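Local coordinates for protein benzoylformate Decarboxylase (Polynucleobacter necessarius, PDB 4K9Q) that probably catalyses the thiamine diphosphate- and magnesium-dependent decarboxylation of benzoylformate to benzaldehyde and carbon dioxide, at residues 20-24 and 46-50. Residue numbers count along the deposited sequence, not the author numbering.
Sequences VVGNP and QEASV. With TPP (thiamine diphosphate), chain D.
V50, one turn into helix 47-61, packs its side chain over the end of parallel strand 19-22. The strand ends at G22 (phi/psi -153/164), and the chain continues extended through N23 (-133/115) in the following loop. CA atoms of G22 and V50 lie 5.7 Å apart, those of N23 and E47 6.5 Å. With chi1 t, V50 sets CG1 3.9 Å from V21 CG1 and 3.4 Å from V21 O, and CG2 3.7 Å from G22 C. N23, chi1 t, directs its CA-to-CB bond toward the helix segment and lays CB 3.9 Å from V50 CG2, second to V50 in surface buried here. V21, also t, points its CA-to-CB bond toward the helix and additionally touches I53 and A54. Q46 is the N-cap: its OE1 accepts from A48 N at 2.8 Å, and its carbonyl O accepts from V50 N at 3.2 Å. E47 (chi1 m, chi2 p) curls its carboxylate back toward N23: water 1 is hydrogen-bonded to N23 O (2.8 Å) and E47 OE2 (2.6 Å), while OE1 is held by N77. E47 OE2 lies 2.7 Å from N1' of the TPP aminopyrimidine, whose diphosphate end is bound by the second subunit, including G430 and S431 there. This is the pyrimidine-binding side of the two-subunit cofactor site, with E47 placed as the glutamate that in thiamine diphosphate enzymes assists cofactor activation.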
loop_
_atom_site.group_PDB
_atom_site.type_symbol
_atom_site.label_atom_id
_atom_site.label_comp_id
_atom_site.label_asym_id
_atom_site.label_seq_id
_atom_site.Cartn_x
_atom_site.Cartn_y
_atom_site.Cartn_z
ATOM N N VAL A 20 23.989 14.926 -9.270
ATOM C CA VAL A 20 22.540 14.999 -9.248
ATOM C C VAL A 20 22.037 15.053 -10.689
ATOM O O VAL A 20 22.389 15.970 -11.433
ATOM C CB VAL A 20 22.046 16.281 -8.520
ATOM C CG1 VAL A 20 20.525 16.385 -8.607
ATOM C CG2 VAL A 20 22.522 16.321 -7.055
ATOM N N VAL A 21 21.240 14.074 -11.102
ATOM C CA VAL A 21 20.562 14.178 -12.389
ATOM C C VAL A 21 19.139 14.650 -12.096
ATOM O O VAL A 21 18.485 14.143 -11.187
ATOM C CB VAL A 21 20.526 12.831 -13.141
ATOM C CG1 VAL A 21 20.020 13.047 -14.568
ATOM C CG2 VAL A 21 21.906 12.175 -13.147
ATOM N N GLY A 22 18.654 15.645 -12.821
ATOM C CA GLY A 22 17.396 16.250 -12.420
ATOM C C GLY A 22 16.595 16.871 -13.546
ATOM O O GLY A 22 17.090 17.107 -14.652
ATOM N N ASN A 23 15.332 17.109 -13.247
ATOM C CA ASN A 23 14.514 18.035 -14.007
ATOM C C ASN A 23 13.827 18.891 -12.947
ATOM O O ASN A 23 13.065 18.369 -12.118
ATOM C CB ASN A 23 13.506 17.285 -14.871
ATOM C CG ASN A 23 12.589 18.228 -15.632
ATOM O OD1 ASN A 23 11.464 18.499 -15.206
ATOM N ND2 ASN A 23 13.069 18.736 -16.763
ATOM N N PRO A 24 14.139 20.194 -12.917
ATOM C CA PRO A 24 13.772 21.019 -11.764
ATOM C C PRO A 24 12.301 21.452 -11.736
ATOM O O PRO A 24 11.632 21.467 -12.767
ATOM C CB PRO A 24 14.686 22.243 -11.917
ATOM C CG PRO A 24 14.876 22.371 -13.390
ATOM C CD PRO A 24 14.939 20.948 -13.904
ATOM N N GLN A 46 12.943 15.271 -19.492
ATOM C CA GLN A 46 11.780 14.504 -19.044
ATOM C C GLN A 46 12.270 13.456 -18.045
ATOM O O GLN A 46 13.413 13.000 -18.137
ATOM C CB GLN A 46 11.064 13.859 -20.239
ATOM C CG GLN A 46 9.587 13.544 -19.998
ATOM C CD GLN A 46 9.343 12.098 -19.592
ATOM O OE1 GLN A 46 10.287 11.321 -19.418
ATOM N NE2 GLN A 46 8.072 11.728 -19.460
ATOM N N GLU A 47 11.425 13.094 -17.080
ATOM C CA GLU A 47 11.898 12.347 -15.923
ATOM C C GLU A 47 12.264 10.882 -16.171
ATOM O O GLU A 47 13.060 10.316 -15.430
ATOM C CB GLU A 47 10.919 12.498 -14.755
ATOM C CG GLU A 47 10.798 13.937 -14.255
ATOM C CD GLU A 47 9.786 14.785 -15.026
ATOM O OE1 GLU A 47 9.273 14.339 -16.083
ATOM O OE2 GLU A 47 9.514 15.918 -14.562
ATOM N N ALA A 48 11.706 10.259 -17.206
ATOM C CA ALA A 48 12.160 8.919 -17.558
ATOM C C ALA A 48 13.646 8.990 -17.915
ATOM O O ALA A 48 14.432 8.128 -17.512
ATOM C CB ALA A 48 11.343 8.346 -18.720
ATOM N N SER A 49 14.037 10.024 -18.665
ATOM C CA SER A 49 15.446 10.175 -19.032
ATOM C C SER A 49 16.302 10.481 -17.802
ATOM O O SER A 49 17.411 9.968 -17.675
ATOM C CB SER A 49 15.635 11.247 -20.107
ATOM O OG SER A 49 15.229 10.753 -21.381
ATOM N N VAL A 50 15.789 11.316 -16.901
ATOM C CA VAL A 50 16.508 11.642 -15.666
ATOM C C VAL A 50 16.931 10.371 -14.919
ATOM O O VAL A 50 18.104 10.187 -14.581
ATOM C CB VAL A 50 15.645 12.502 -14.733
ATOM C CG1 VAL A 50 16.322 12.647 -13.371
ATOM C CG2 VAL A 50 15.379 13.886 -15.366
HETATM N "N1'" TPP D . 8.208 18.242 -14.443
HETATM C "C2'" TPP D . 6.852 17.979 -14.564
HETATM C CM2 TPP D . 6.379 16.662 -15.103
HETATM N "N3'" TPP D . 5.912 18.915 -14.175
HETATM C "C4'" TPP D . 6.321 20.124 -13.669
HETATM N "N4'" TPP D . 5.411 21.016 -13.282
HETATM C "C5'" TPP D . 7.683 20.413 -13.578
HETATM C "C6'" TPP D . 8.635 19.465 -13.949
HETATM C "C7'" TPP D . 8.132 21.739 -13.021
HETATM N N3 TPP D . 7.919 22.912 -13.858
HETATM C C2 TPP D . 6.889 23.824 -13.690
HETATM S S1 TPP D . 6.914 25.048 -14.736
HETATM C C5 TPP D . 8.247 24.468 -15.442
HETATM C C4 TPP D . 8.733 23.291 -14.878
HETATM C CM4 TPP D . 9.954 22.533 -15.335
HETATM C C6 TPP D . 8.809 25.280 -16.575
HETATM C C7 TPP D . 7.895 25.431 -17.781
HETATM O O7 TPP D . 8.712 25.988 -18.785
HETATM P PA TPP D . 8.119 26.397 -20.223
HETATM O O1A TPP D . 7.171 25.326 -20.680
HETATM O O2A TPP D . 9.230 26.598 -21.203
HETATM O O3A TPP D . 7.210 27.688 -19.918
HETATM P PB TPP D . 7.683 29.176 -19.537
HETATM O O1B TPP D . 7.622 29.268 -18.047
HETATM O O2B TPP D . 6.679 30.107 -20.182
HETATM O O3B TPP D . 9.080 29.436 -20.001
HETATM O O HOH W 1 10.876 16.698 -12.437
#